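PDB 6HKE: possible TctC subunit of the Tripartite Tricarboxylate Transport(TTT) Family from Rhodopseudomonas palustris, which probably serves as a periplasmic substrate-binding protein of the tripartite tricarboxylate transporter family, capturing malate for high-affinity uptake. Local coordinates for residues T109-L114 with D191-A196; V209-E214 with F233-W238; V21-K26 with T75-H80; V205-I210 with P220-A225; V105-E110 with L278-E283. The protein carries 2 engineered substitutions. All blocks are in the same frame, centred on the assembly; numbering follows the deposited sequence.

Interaction 1: residues T109-L114 with D191-A196; sequences TEMPVL and DQIVNA. With MLT (D-malate), chain D; LMR ((2S)-2-hydroxybutanedioic acid), chain E.
The antiparallel pairing of strand 102-118 with strand 188-192 runs through the hydrogen-bonded pair Leu-114 and Asp-191, where Leu-114 N donates to Asp-191 O at 2.8 Å and Asp-191 N answers to Leu-114 O. Val-113 and Gln-192 form the non-hydrogen-bonded pair beside it. Gln-192 is also the N-cap of helix 193-201, and Pro-112 O takes the N-H of Ile-193 (3.1 Å from O to N), so the pairing carries over into the first helical residue. The junction contributes Gln-192 to the malate pocket of a type II periplasmic binding protein. The extended Gln-192 side chain brings NE2 to 2.7 Å from O2 of L-malate, whereas its bond to O3 of D-malate in the same site is long and weak. Met-111 SD lies 3.5 Å from Gln-192 CB and equally near Val-194 CG2, and the Met-111 side chain crosses both of these at about a right angle. A bend at chi3 (82°) turns Met-111 CE onto the two Val-194 methyls, while its CB meets Ile-193 CG2 at 3.6 Å. Asp-191 acts in the second shell, with OD2 receiving Asn-195 ND2 in a bond of doubtful, very short length and OD1 bonded to Thr-174 OG1, a malate-binding residue.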
# COMPACT_ATOMS: atom_id res chain seq x y z
N THR A 109 -9.43 -1.74 -0.47
CA THR A 109 -9.04 -2.58 0.67
C THR A 109 -8.26 -1.75 1.69
O THR A 109 -7.90 -0.57 1.41
CB THR A 109 -8.22 -3.79 0.21
OG1 THR A 109 -8.16 -4.70 1.32
CG2 THR A 109 -6.82 -3.45 -0.26
N GLU A 110 -8.06 -2.36 2.84
CA GLU A 110 -7.24 -1.84 3.96
C GLU A 110 -6.58 -3.06 4.56
O GLU A 110 -7.22 -4.12 4.59
CB GLU A 110 -8.11 -1.09 4.98
CG GLU A 110 -7.32 -0.33 6.03
CD GLU A 110 -8.03 0.89 6.60
OE1 GLU A 110 -9.30 0.94 6.50
OE2 GLU A 110 -7.32 1.80 7.12
N MET A 111 -5.31 -2.94 4.92
CA MET A 111 -4.55 -4.06 5.49
C MET A 111 -3.43 -3.52 6.37
O MET A 111 -2.90 -2.43 6.13
CB MET A 111 -3.99 -4.91 4.35
CG MET A 111 -2.89 -4.21 3.57
SD MET A 111 -2.38 -5.21 2.16
CE MET A 111 -3.65 -4.82 0.96
N PRO A 112 -3.02 -4.29 7.40
CA PRO A 112 -1.84 -3.93 8.17
C PRO A 112 -0.53 -4.14 7.40
O PRO A 112 -0.47 -4.84 6.39
CB PRO A 112 -1.94 -4.83 9.40
CG PRO A 112 -2.69 -6.04 8.90
CD PRO A 112 -3.69 -5.50 7.90
N VAL A 113 0.47 -3.45 7.91
CA VAL A 113 1.90 -3.51 7.50
C VAL A 113 2.64 -4.34 8.56
O VAL A 113 2.34 -4.19 9.78
CB VAL A 113 2.46 -2.09 7.41
CG1 VAL A 113 3.97 -2.05 7.42
CG2 VAL A 113 1.90 -1.37 6.20
N LEU A 114 3.62 -5.12 8.09
CA LEU A 114 4.49 -6.01 8.88
C LEU A 114 5.94 -5.58 8.73
O LEU A 114 6.35 -5.26 7.60
CB LEU A 114 4.34 -7.43 8.33
CG LEU A 114 3.05 -8.13 8.73
CD1 LEU A 114 2.85 -9.40 7.93
CD2 LEU A 114 3.08 -8.46 10.21
N ASP A 191 6.27 -4.13 4.99
CA ASP A 191 5.46 -4.49 3.80
C ASP A 191 3.99 -4.70 4.19
O ASP A 191 3.69 -5.05 5.32
CB ASP A 191 6.10 -5.68 3.08
CG ASP A 191 5.71 -5.84 1.61
OD1 ASP A 191 5.04 -4.94 1.07
OD2 ASP A 191 6.07 -6.89 1.02
N GLN A 192 3.11 -4.45 3.23
CA GLN A 192 1.67 -4.80 3.27
C GLN A 192 1.52 -6.33 3.40
O GLN A 192 2.25 -7.09 2.74
CB GLN A 192 1.02 -4.20 2.02
CG GLN A 192 0.87 -2.69 2.12
CD GLN A 192 0.71 -2.03 0.79
OE1 GLN A 192 -0.41 -1.78 0.35
NE2 GLN A 192 1.84 -1.79 0.12
N ILE A 193 0.58 -6.75 4.23
CA ILE A 193 0.37 -8.17 4.61
C ILE A 193 0.12 -9.02 3.36
O ILE A 193 0.64 -10.15 3.34
CB ILE A 193 -0.75 -8.27 5.68
CG1 ILE A 193 -0.80 -9.66 6.30
CG2 ILE A 193 -2.09 -7.85 5.12
CD1 ILE A 193 -1.63 -9.73 7.55
N VAL A 194 -0.63 -8.54 2.36
CA VAL A 194 -0.94 -9.36 1.14
C VAL A 194 0.35 -9.72 0.41
O VAL A 194 0.42 -10.79 -0.13
CB VAL A 194 -1.94 -8.71 0.16
CG1 VAL A 194 -3.30 -8.55 0.79
CG2 VAL A 194 -1.44 -7.39 -0.38
N ASN A 195 1.36 -8.86 0.40
CA ASN A 195 2.66 -9.24 -0.20
C ASN A 195 3.40 -10.23 0.70
O ASN A 195 4.00 -11.17 0.16
CB ASN A 195 3.57 -8.04 -0.43
CG ASN A 195 4.60 -8.33 -1.49
OD1 ASN A 195 4.29 -8.97 -2.50
ND2 ASN A 195 5.82 -7.85 -1.28
N ALA A 196 3.37 -10.02 2.01
CA ALA A 196 4.24 -10.73 2.98
C ALA A 196 3.75 -12.18 3.19
O ALA A 196 4.60 -13.06 3.45
CB ALA A 196 4.28 -9.97 4.28
C1 MLT D . 4.33 0.32 -1.59
O1 MLT D . 3.74 1.39 -1.30
O2 MLT D . 5.28 -0.09 -0.89
C2 MLT D . 3.89 -0.43 -2.83
O3 MLT D . 2.47 -0.69 -2.95
C3 MLT D . 4.48 -1.81 -2.88
C4 MLT D . 3.96 -2.35 -4.19
O4 MLT D . 2.73 -2.34 -4.43
O5 MLT D . 4.83 -2.76 -4.99
C1 LMR E . 4.50 0.16 -1.37
O1A LMR E . 4.07 1.26 -1.75
O1B LMR E . 5.26 -0.00 -0.38
C2 LMR E . 4.04 -1.08 -2.15
O2 LMR E . 2.64 -1.17 -2.34
C3 LMR E . 4.70 -1.19 -3.53
C4 LMR E . 3.95 -2.27 -4.29
O4A LMR E . 4.58 -3.31 -4.58
O4B LMR E . 2.73 -2.10 -4.54

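Interaction 2: residues V209-E214 with F233-W238; sequences VIAASE and FQVGAW
Phe-233 lays one ring face under Ala-211, whose CB sits 3.8 Å from the ring centroid and 18° off the normal, a CH-pi contact. Val-209 CG2 meets the edge of the same ring, 4.0 Å from Phe-233 CD2. Next in sequence, Gln-234 bends at chi2 (-134°), and its end comes to Ser-213. Its OE1 accepts from Ser-213 OG at 3.0 Å, in the carbonyl plane and on a lone pair, and a water links its NE2 to Ala-212 O. An alanine in place of Gln-234 would probably leave Ser-213 OG without this acceptor and the water without one of its anchors. Val-235 N then donates to Ala-211 O at 2.9 Å, and the backbone at Ala-211, centre of an inverse gamma turn, is thus tied to the approach of strand 236-244. Phe-233 packs further on Leu-158 and Leu-161 of helix 150-162, Val-235 touches Leu-157 of that helix and Val-113, and strand 102-118 pairs with both segments, through Val-113 to Ala-211 and Met-111 to Ala-237.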
# COMPACT_ATOMS: atom_id res chain seq x y z
N VAL A 209 7.06 -7.72 13.94
CA VAL A 209 5.80 -7.15 14.50
C VAL A 209 4.84 -6.81 13.37
O VAL A 209 5.27 -6.77 12.21
CB VAL A 209 6.07 -5.96 15.43
CG1 VAL A 209 6.77 -6.41 16.69
CG2 VAL A 209 6.86 -4.85 14.75
N ILE A 210 3.56 -6.68 13.71
CA ILE A 210 2.49 -6.16 12.83
C ILE A 210 2.15 -4.77 13.36
O ILE A 210 2.07 -4.61 14.60
CB ILE A 210 1.29 -7.14 12.78
CG1 ILE A 210 0.23 -6.69 11.78
CG2 ILE A 210 0.70 -7.36 14.16
CD1 ILE A 210 -0.82 -7.77 11.51
N ALA A 211 2.08 -3.77 12.48
CA ALA A 211 1.85 -2.36 12.84
C ALA A 211 0.34 -2.13 12.95
O ALA A 211 -0.22 -1.39 12.12
CB ALA A 211 2.48 -1.45 11.83
N ALA A 212 -0.27 -2.77 13.95
CA ALA A 212 -1.73 -2.83 14.17
C ALA A 212 -1.99 -2.89 15.67
O ALA A 212 -1.05 -3.22 16.43
CB ALA A 212 -2.32 -4.05 13.48
N SER A 213 -3.22 -2.55 16.06
CA SER A 213 -3.77 -2.61 17.44
C SER A 213 -3.94 -4.05 17.90
O SER A 213 -3.83 -4.31 19.10
CB SER A 213 -5.11 -1.92 17.50
OG SER A 213 -4.96 -0.53 17.29
N GLU A 214 -4.29 -4.93 16.96
CA GLU A 214 -4.71 -6.33 17.22
C GLU A 214 -3.92 -7.25 16.29
O GLU A 214 -3.52 -6.80 15.20
CB GLU A 214 -6.22 -6.48 17.02
CG GLU A 214 -7.06 -5.95 18.18
CD GLU A 214 -8.56 -6.05 17.95
OE1 GLU A 214 -9.05 -5.47 16.94
OE2 GLU A 214 -9.25 -6.71 18.77
N PHE A 233 4.08 2.37 16.43
CA PHE A 233 4.24 1.73 15.10
C PHE A 233 2.92 1.09 14.68
O PHE A 233 2.77 -0.11 14.85
CB PHE A 233 5.43 0.78 15.12
CG PHE A 233 5.77 0.22 13.77
CD1 PHE A 233 6.02 1.06 12.70
CD2 PHE A 233 5.81 -1.15 13.55
CE1 PHE A 233 6.31 0.55 11.45
CE2 PHE A 233 6.12 -1.66 12.30
CZ PHE A 233 6.37 -0.81 11.25
N GLN A 234 1.97 1.91 14.20
CA GLN A 234 0.65 1.49 13.66
C GLN A 234 0.45 2.12 12.28
O GLN A 234 0.36 3.34 12.19
CB GLN A 234 -0.55 1.87 14.54
CG GLN A 234 -0.36 1.47 16.00
CD GLN A 234 -1.57 0.79 16.60
OE1 GLN A 234 -2.71 1.12 16.27
NE2 GLN A 234 -1.31 -0.16 17.49
N VAL A 235 0.36 1.28 11.26
CA VAL A 235 0.17 1.70 9.85
C VAL A 235 -0.96 0.83 9.29
O VAL A 235 -0.80 -0.41 9.20
CB VAL A 235 1.49 1.58 9.06
CG1 VAL A 235 1.32 2.01 7.62
CG2 VAL A 235 2.61 2.38 9.71
N GLY A 236 -2.10 1.46 9.04
CA GLY A 236 -3.23 0.86 8.30
C GLY A 236 -3.12 1.31 6.87
O GLY A 236 -3.33 2.52 6.62
N ALA A 237 -2.70 0.40 5.98
CA ALA A 237 -2.46 0.70 4.56
C ALA A 237 -3.76 0.54 3.80
O ALA A 237 -4.14 -0.59 3.48
CB ALA A 237 -1.38 -0.20 4.01
N TRP A 238 -4.43 1.64 3.50
CA TRP A 238 -5.61 1.65 2.62
C TRP A 238 -5.11 1.75 1.18
O TRP A 238 -4.03 2.36 0.94
CB TRP A 238 -6.58 2.79 2.98
CG TRP A 238 -5.92 4.12 3.14
CD1 TRP A 238 -5.47 4.69 4.29
CD2 TRP A 238 -5.69 5.08 2.09
NE1 TRP A 238 -4.95 5.93 4.04
CE2 TRP A 238 -5.07 6.20 2.70
CE3 TRP A 238 -5.92 5.10 0.72
CZ2 TRP A 238 -4.66 7.31 1.96
CZ3 TRP A 238 -5.56 6.22 -0.00
CH2 TRP A 238 -4.94 7.31 0.61
O HOH W 1 0.78 -1.76 17.65

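Interaction 3: residues V21-K26 with T75-H80; sequences VVPFAK and TLIVGH. With MLT (D-malate), chain D; LMR ((2S)-2-hydroxybutanedioic acid), chain E.
Val-21 N donates to Leu-76 O and Val-78 N to Val-21 O, both at 2.9 Å and nearly straight, and these bonds fix strands 18-22 and 75-80 as parallel neighbours. With strand 49-53 on the other side of 18-22, this is the parallel beta-alpha-beta core of one lobe of the type II binding-protein fold. Where the strands end, Phe-24 and His-80 line the malate pocket. His-80 CG stands between the backbone N and the carbonyl carbon (chi1 62°), and ND1 caps Gly-82 N, which holds the ring with NE2 turned to the ligand, 2.8 Å from O1A of L-malate; the corresponding bonds to D-malate are weak. Phe-24 and His-80 meet tip to tip and rim to rim, with planes at 18° and Phe-24 CE2 3.3 Å from His-80 NE2. One Phe-24 face underlies the malate carbons, with C2 of D-malate 3.5 Å above its centre, while Pro-23 CB covers the opposite face. An alanine in place of Phe-24 would probably open a gap beneath the ligand's carbon chain and deprive His-80 NE2 of its ring neighbour. Farther out, Val-21 and Ile-77 pack against helix 61-67, and Val-22 and Val-78 lie side by side and both touch Thr-30. Pro-23 CD rests 3.4 Å from Val-78 O.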
# COMPACT_ATOMS: atom_id res chain seq x y z
N VAL A 21 -4.20 2.35 -13.82
CA VAL A 21 -2.74 2.51 -13.69
C VAL A 21 -2.38 2.15 -12.26
O VAL A 21 -3.05 2.65 -11.34
CB VAL A 21 -2.34 3.94 -14.08
CG1 VAL A 21 -0.84 4.12 -13.97
CG2 VAL A 21 -2.79 4.26 -15.49
N VAL A 22 -1.34 1.32 -12.11
CA VAL A 22 -0.72 0.90 -10.84
C VAL A 22 0.71 1.45 -10.81
O VAL A 22 1.46 1.26 -11.77
CB VAL A 22 -0.75 -0.64 -10.70
CG1 VAL A 22 0.15 -1.12 -9.58
CG2 VAL A 22 -2.18 -1.16 -10.48
N PRO A 23 1.10 2.19 -9.74
CA PRO A 23 2.42 2.84 -9.68
C PRO A 23 3.62 1.89 -9.48
O PRO A 23 4.76 2.35 -9.55
CB PRO A 23 2.37 3.74 -8.43
CG PRO A 23 0.92 3.78 -8.02
CD PRO A 23 0.26 2.55 -8.59
N PHE A 24 3.34 0.61 -9.19
CA PHE A 24 4.36 -0.35 -8.71
C PHE A 24 4.43 -1.59 -9.59
O PHE A 24 3.50 -1.90 -10.35
CB PHE A 24 4.06 -0.68 -7.25
CG PHE A 24 4.14 0.54 -6.39
CD1 PHE A 24 5.37 1.11 -6.09
CD2 PHE A 24 3.00 1.17 -5.92
CE1 PHE A 24 5.45 2.26 -5.32
CE2 PHE A 24 3.08 2.31 -5.15
CZ PHE A 24 4.31 2.86 -4.85
N ALA A 25 5.54 -2.29 -9.47
CA ALA A 25 5.91 -3.47 -10.27
C ALA A 25 4.85 -4.56 -10.09
O ALA A 25 4.26 -4.68 -8.97
CB ALA A 25 7.28 -3.95 -9.88
N LYS A 26 4.60 -5.29 -11.17
CA LYS A 26 3.71 -6.48 -11.23
C LYS A 26 4.10 -7.45 -10.10
O LYS A 26 5.29 -7.52 -9.73
CB LYS A 26 3.79 -7.10 -12.63
CG LYS A 26 2.72 -8.12 -12.93
CD LYS A 26 2.80 -8.77 -14.31
CE LYS A 26 1.61 -9.66 -14.62
NZ LYS A 26 1.76 -10.37 -15.92
N THR A 75 -9.29 6.54 -17.70
CA THR A 75 -7.92 6.50 -17.12
C THR A 75 -8.00 6.74 -15.61
O THR A 75 -8.30 7.85 -15.20
CB THR A 75 -6.96 7.49 -17.79
OG1 THR A 75 -6.99 7.25 -19.20
CG2 THR A 75 -5.54 7.33 -17.32
N LEU A 76 -7.73 5.69 -14.83
CA LEU A 76 -7.85 5.70 -13.36
C LEU A 76 -6.50 5.37 -12.74
O LEU A 76 -5.64 4.83 -13.45
CB LEU A 76 -8.93 4.68 -12.97
CG LEU A 76 -10.30 4.91 -13.61
CD1 LEU A 76 -11.27 3.80 -13.22
CD2 LEU A 76 -10.85 6.27 -13.19
N ILE A 77 -6.31 5.73 -11.48
CA ILE A 77 -5.07 5.44 -10.71
C ILE A 77 -5.48 4.70 -9.44
O ILE A 77 -6.45 5.10 -8.78
CB ILE A 77 -4.24 6.72 -10.43
CG1 ILE A 77 -2.96 6.44 -9.64
CG2 ILE A 77 -5.05 7.82 -9.74
CD1 ILE A 77 -1.88 5.81 -10.44
N VAL A 78 -4.77 3.61 -9.15
CA VAL A 78 -4.74 3.01 -7.79
C VAL A 78 -3.75 3.81 -6.96
O VAL A 78 -2.57 3.89 -7.35
CB VAL A 78 -4.38 1.52 -7.82
CG1 VAL A 78 -4.40 0.95 -6.42
CG2 VAL A 78 -5.32 0.75 -8.73
N GLY A 79 -4.23 4.40 -5.88
CA GLY A 79 -3.39 5.07 -4.88
C GLY A 79 -3.50 4.37 -3.54
O GLY A 79 -4.41 3.55 -3.35
N HIS A 80 -2.62 4.70 -2.62
CA HIS A 80 -2.65 4.09 -1.28
C HIS A 80 -2.09 5.10 -0.27
O HIS A 80 -1.81 6.25 -0.67
CB HIS A 80 -1.96 2.73 -1.32
CG HIS A 80 -0.52 2.74 -1.68
ND1 HIS A 80 0.28 3.84 -1.49
CD2 HIS A 80 0.27 1.75 -2.13
CE1 HIS A 80 1.52 3.54 -1.83
NE2 HIS A 80 1.54 2.24 -2.24
C1 MLT D . 4.33 0.32 -1.59
O1 MLT D . 3.74 1.39 -1.30
O2 MLT D . 5.28 -0.09 -0.89
C2 MLT D . 3.89 -0.43 -2.83
O3 MLT D . 2.47 -0.69 -2.95
C3 MLT D . 4.48 -1.81 -2.88
C4 MLT D . 3.96 -2.35 -4.19
O4 MLT D . 2.73 -2.34 -4.43
O5 MLT D . 4.83 -2.76 -4.99
C1 LMR E . 4.50 0.16 -1.37
O1A LMR E . 4.07 1.26 -1.75
O1B LMR E . 5.26 -0.00 -0.38
C2 LMR E . 4.04 -1.08 -2.15
O2 LMR E . 2.64 -1.17 -2.34
C3 LMR E . 4.70 -1.19 -3.53
C4 LMR E . 3.95 -2.27 -4.29
O4A LMR E . 4.58 -3.31 -4.58
O4B LMR E . 2.73 -2.10 -4.54

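Interaction 4: residues V205-I210 with P220-A225; sequences VKAYVI and PDVPTA
Ile-210 and Val-222 bury the most surface in this contact, followed by Val-209. Both backbone polar groups of Ile-210 are used: its N donates to Pro-223 O at 3.0 Å, and its O accepts from Ala-225 N at the same length, bridging Ile-210 to Thr-224. Val-222 divides its methyls between the bridge and Ala-207. CG1, anti to the backbone N (chi1 177°), reaches 3.7 Å from Ile-210 N and also touches Ile-210 CB, while CG2 lies 3.8 Å from Ala-207 CB. Val-209 adds a CA-H...O contact, its CA 3.2 Å from Pro-223 O, and places CG1 beside the Pro-223 ring, which in turn leans its CG and CD on Tyr-208 O. The Ile-210 CG2 methyl also meets Thr-224 CG2 at 4.1 Å. Beyond the two segments, Ile-210 and Val-222 both lie on Leu-114 of strand 102-118, with which strand 205-210 pairs. The arrangement is an isolated beta bridge, by which the loop following strand 205-210 folds back onto the end of that strand.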
# COMPACT_ATOMS: atom_id res chain seq x y z
N VAL A 205 10.81 -15.66 4.63
CA VAL A 205 11.21 -14.45 5.41
C VAL A 205 10.56 -14.59 6.78
O VAL A 205 9.81 -15.56 6.97
CB VAL A 205 10.78 -13.15 4.71
CG1 VAL A 205 11.46 -12.97 3.36
CG2 VAL A 205 9.28 -13.05 4.56
N LYS A 206 10.82 -13.64 7.67
CA LYS A 206 10.20 -13.62 9.01
C LYS A 206 9.65 -12.21 9.29
O LYS A 206 10.16 -11.24 8.68
CB LYS A 206 11.18 -14.10 10.07
CG LYS A 206 12.54 -13.43 10.09
CD LYS A 206 13.47 -14.11 11.06
CE LYS A 206 14.67 -13.26 11.42
NZ LYS A 206 15.44 -13.87 12.53
N ALA A 207 8.58 -12.16 10.09
CA ALA A 207 7.95 -10.94 10.62
C ALA A 207 8.43 -10.75 12.06
O ALA A 207 8.54 -11.75 12.74
CB ALA A 207 6.45 -11.08 10.59
N TYR A 208 8.75 -9.53 12.48
CA TYR A 208 9.02 -9.21 13.90
C TYR A 208 7.71 -8.72 14.53
O TYR A 208 7.30 -9.31 15.53
CB TYR A 208 10.17 -8.21 14.01
CG TYR A 208 11.51 -8.85 13.81
CD1 TYR A 208 12.20 -9.38 14.89
CD2 TYR A 208 12.09 -8.95 12.56
CE1 TYR A 208 13.44 -9.97 14.72
CE2 TYR A 208 13.33 -9.54 12.38
CZ TYR A 208 14.01 -10.06 13.46
OH TYR A 208 15.24 -10.65 13.31
N VAL A 209 7.06 -7.72 13.94
CA VAL A 209 5.80 -7.15 14.50
C VAL A 209 4.84 -6.81 13.37
O VAL A 209 5.27 -6.77 12.21
CB VAL A 209 6.07 -5.96 15.43
CG1 VAL A 209 6.77 -6.41 16.69
CG2 VAL A 209 6.86 -4.85 14.75
N ILE A 210 3.56 -6.68 13.71
CA ILE A 210 2.49 -6.16 12.83
C ILE A 210 2.15 -4.77 13.36
O ILE A 210 2.07 -4.61 14.60
CB ILE A 210 1.29 -7.14 12.78
CG1 ILE A 210 0.23 -6.69 11.78
CG2 ILE A 210 0.70 -7.36 14.16
CD1 ILE A 210 -0.82 -7.77 11.51
N PRO A 220 -1.29 -15.12 13.08
CA PRO A 220 -1.65 -14.95 14.48
C PRO A 220 -0.46 -15.07 15.45
O PRO A 220 -0.60 -14.59 16.56
CB PRO A 220 -2.72 -16.03 14.71
CG PRO A 220 -2.39 -17.11 13.70
CD PRO A 220 -1.76 -16.40 12.52
N ASP A 221 0.67 -15.63 15.01
CA ASP A 221 1.90 -15.82 15.84
C ASP A 221 2.81 -14.57 15.78
O ASP A 221 3.83 -14.54 16.48
CB ASP A 221 2.58 -17.16 15.48
CG ASP A 221 2.08 -18.36 16.30
OD1 ASP A 221 1.16 -18.18 17.14
OD2 ASP A 221 2.63 -19.47 16.12
N VAL A 222 2.41 -13.52 15.05
CA VAL A 222 3.16 -12.23 14.94
C VAL A 222 2.61 -11.22 15.96
O VAL A 222 1.44 -10.85 15.88
CB VAL A 222 3.08 -11.68 13.51
CG1 VAL A 222 3.77 -10.33 13.39
CG2 VAL A 222 3.61 -12.67 12.48
N PRO A 223 3.43 -10.72 16.91
CA PRO A 223 2.95 -9.78 17.92
C PRO A 223 2.73 -8.37 17.36
O PRO A 223 3.38 -7.96 16.43
CB PRO A 223 4.07 -9.78 18.97
CG PRO A 223 5.32 -10.12 18.17
CD PRO A 223 4.85 -11.05 17.06
N THR A 224 1.78 -7.64 17.94
CA THR A 224 1.53 -6.22 17.60
C THR A 224 2.77 -5.45 18.02
O THR A 224 3.52 -5.94 18.89
CB THR A 224 0.26 -5.68 18.25
OG1 THR A 224 0.42 -5.85 19.65
CG2 THR A 224 -0.99 -6.36 17.75
N ALA A 225 3.00 -4.29 17.40
CA ALA A 225 4.08 -3.37 17.81
C ALA A 225 3.85 -2.97 19.27
O ALA A 225 4.85 -2.81 19.99
CB ALA A 225 4.13 -2.20 16.87

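Interaction 5: residues V105-E110 with L278-E283; sequences VALLTE and LVPRPE
The ring of Pro-280 overlaps the backbone of strand 102-118 at Leu-108, its CD 3.1 Å and its CG 3.2 Å from Leu-108 O. This stretch of the strand carries a classic beta bulge, in which Leu-108 and Thr-109 both face Thr-239 of strand 236-244, its antiparallel partner in the sheet; Pro-280 belongs to the loop joining helices 266-274 and 287-305. Leu-107, one residue before Leu-108, packs against the ring. Its CG, anti to the backbone N (chi1 -178°), comes to 4.0 Å from Pro-280 CG, the two side chains crossing obliquely. Polar bonds hold the loop two residues before the proline. Thr-109 OG1 donates to Leu-278 O at 2.6 Å from a position tilted 22° out of the carbonyl plane, and Leu-278 N donates to Glu-110 O at 2.8 Å. Leu-278 is therefore gripped through both its N-H and its carbonyl, and its CB packs 3.5 Å from the same Glu-110 O. The charges farther along are paired within the loop, although Arg-281 NH2 is near enough to Glu-110 OE1 for a possible weak long-range attraction. Arg-281 turns the side of its guanidinium to Glu-283, and NE at 2.9 Å and NH1 at 3.2 Å both reach the single oxygen OE2 from the same face of the carboxylate.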
# COMPACT_ATOMS: atom_id res chain seq x y z
N VAL A 105 -12.81 7.52 -6.16
CA VAL A 105 -13.88 6.63 -6.68
C VAL A 105 -14.32 5.71 -5.55
O VAL A 105 -15.54 5.72 -5.23
CB VAL A 105 -13.40 5.88 -7.93
CG1 VAL A 105 -14.38 4.82 -8.40
CG2 VAL A 105 -13.11 6.85 -9.04
N ALA A 106 -13.38 4.95 -4.97
CA ALA A 106 -13.67 3.80 -4.10
C ALA A 106 -12.45 3.37 -3.27
O ALA A 106 -11.37 3.16 -3.87
CB ALA A 106 -14.16 2.66 -4.95
N LEU A 107 -12.64 3.18 -1.96
CA LEU A 107 -11.75 2.32 -1.13
C LEU A 107 -11.82 0.89 -1.69
O LEU A 107 -12.94 0.39 -1.87
CB LEU A 107 -12.21 2.34 0.32
CG LEU A 107 -11.35 1.52 1.28
CD1 LEU A 107 -9.91 2.01 1.31
CD2 LEU A 107 -11.96 1.57 2.66
N LEU A 108 -10.67 0.29 -1.98
CA LEU A 108 -10.57 -1.09 -2.52
C LEU A 108 -10.34 -2.08 -1.39
O LEU A 108 -10.96 -3.17 -1.40
CB LEU A 108 -9.39 -1.14 -3.48
CG LEU A 108 -9.51 -0.22 -4.68
CD1 LEU A 108 -8.36 -0.46 -5.65
CD2 LEU A 108 -10.86 -0.43 -5.35
N THR A 109 -9.43 -1.74 -0.47
CA THR A 109 -9.04 -2.58 0.67
C THR A 109 -8.26 -1.75 1.69
O THR A 109 -7.90 -0.57 1.41
CB THR A 109 -8.22 -3.79 0.21
OG1 THR A 109 -8.16 -4.70 1.32
CG2 THR A 109 -6.82 -3.45 -0.26
N GLU A 110 -8.06 -2.36 2.84
CA GLU A 110 -7.24 -1.84 3.96
C GLU A 110 -6.58 -3.06 4.56
O GLU A 110 -7.22 -4.12 4.59
CB GLU A 110 -8.11 -1.09 4.98
CG GLU A 110 -7.32 -0.33 6.03
CD GLU A 110 -8.03 0.89 6.60
OE1 GLU A 110 -9.30 0.94 6.50
OE2 GLU A 110 -7.32 1.80 7.12
N LEU A 278 -8.63 -6.56 4.40
CA LEU A 278 -10.08 -6.43 4.72
C LEU A 278 -10.86 -6.13 3.44
O LEU A 278 -10.36 -5.38 2.60
CB LEU A 278 -10.31 -5.31 5.74
CG LEU A 278 -9.58 -5.47 7.08
CD1 LEU A 278 -9.89 -4.29 7.99
CD2 LEU A 278 -9.94 -6.78 7.75
N VAL A 279 -12.08 -6.65 3.35
CA VAL A 279 -13.09 -6.22 2.34
C VAL A 279 -13.75 -4.97 2.90
O VAL A 279 -14.34 -5.01 3.99
CB VAL A 279 -14.11 -7.34 2.07
CG1 VAL A 279 -15.15 -6.90 1.04
CG2 VAL A 279 -13.42 -8.62 1.64
N PRO A 280 -13.70 -3.82 2.20
CA PRO A 280 -14.39 -2.63 2.69
C PRO A 280 -15.83 -3.01 3.02
O PRO A 280 -16.47 -3.65 2.22
CB PRO A 280 -14.27 -1.64 1.51
CG PRO A 280 -13.00 -2.08 0.82
CD PRO A 280 -13.04 -3.59 0.91
N ARG A 281 -16.31 -2.63 4.20
CA ARG A 281 -17.71 -2.89 4.62
C ARG A 281 -18.64 -2.00 3.80
O ARG A 281 -18.23 -0.99 3.23
CB ARG A 281 -17.85 -2.68 6.13
CG ARG A 281 -16.79 -3.42 6.95
CD ARG A 281 -16.98 -3.25 8.45
NE ARG A 281 -16.94 -1.85 8.85
CZ ARG A 281 -15.82 -1.13 9.02
NH1 ARG A 281 -15.92 0.14 9.37
NH2 ARG A 281 -14.63 -1.67 8.83
N PRO A 282 -19.95 -2.32 3.69
CA PRO A 282 -20.85 -1.49 2.88
C PRO A 282 -20.78 0.01 3.24
O PRO A 282 -20.72 0.81 2.32
CB PRO A 282 -22.23 -2.10 3.16
CG PRO A 282 -21.89 -3.55 3.46
CD PRO A 282 -20.63 -3.47 4.30
N GLU A 283 -20.72 0.36 4.53
CA GLU A 283 -20.71 1.79 4.95
C GLU A 283 -19.35 2.46 4.63
O GLU A 283 -19.25 3.69 4.84
CB GLU A 283 -21.07 1.95 6.43
CG GLU A 283 -19.92 1.69 7.39
CD GLU A 283 -19.81 0.25 7.88
OE1 GLU A 283 -20.44 -0.65 7.26
OE2 GLU A 283 -19.11 0.04 8.90

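Strand 102-118 joins most of these contacts: interactions 1 and 5 use successive parts of it and share Thr-109 and Glu-110, while interaction 2 pairs with it through Ala-211 and Ala-237. All but interaction 2, which is partly buried, are buried contacts; 1 and 3 approach malate from different strands, one with an amide and the other with an imidazole and a phenyl face. Interactions 2 and 4 share Val-209 and Ile-210, yet 2 uses a water, whereas 4 depends on backbone bonds and aliphatic packing, its centre about 28 Å from that of interaction 3. Interaction 5 fastens a loop to the sheet, with its salt bridge among exposed residues.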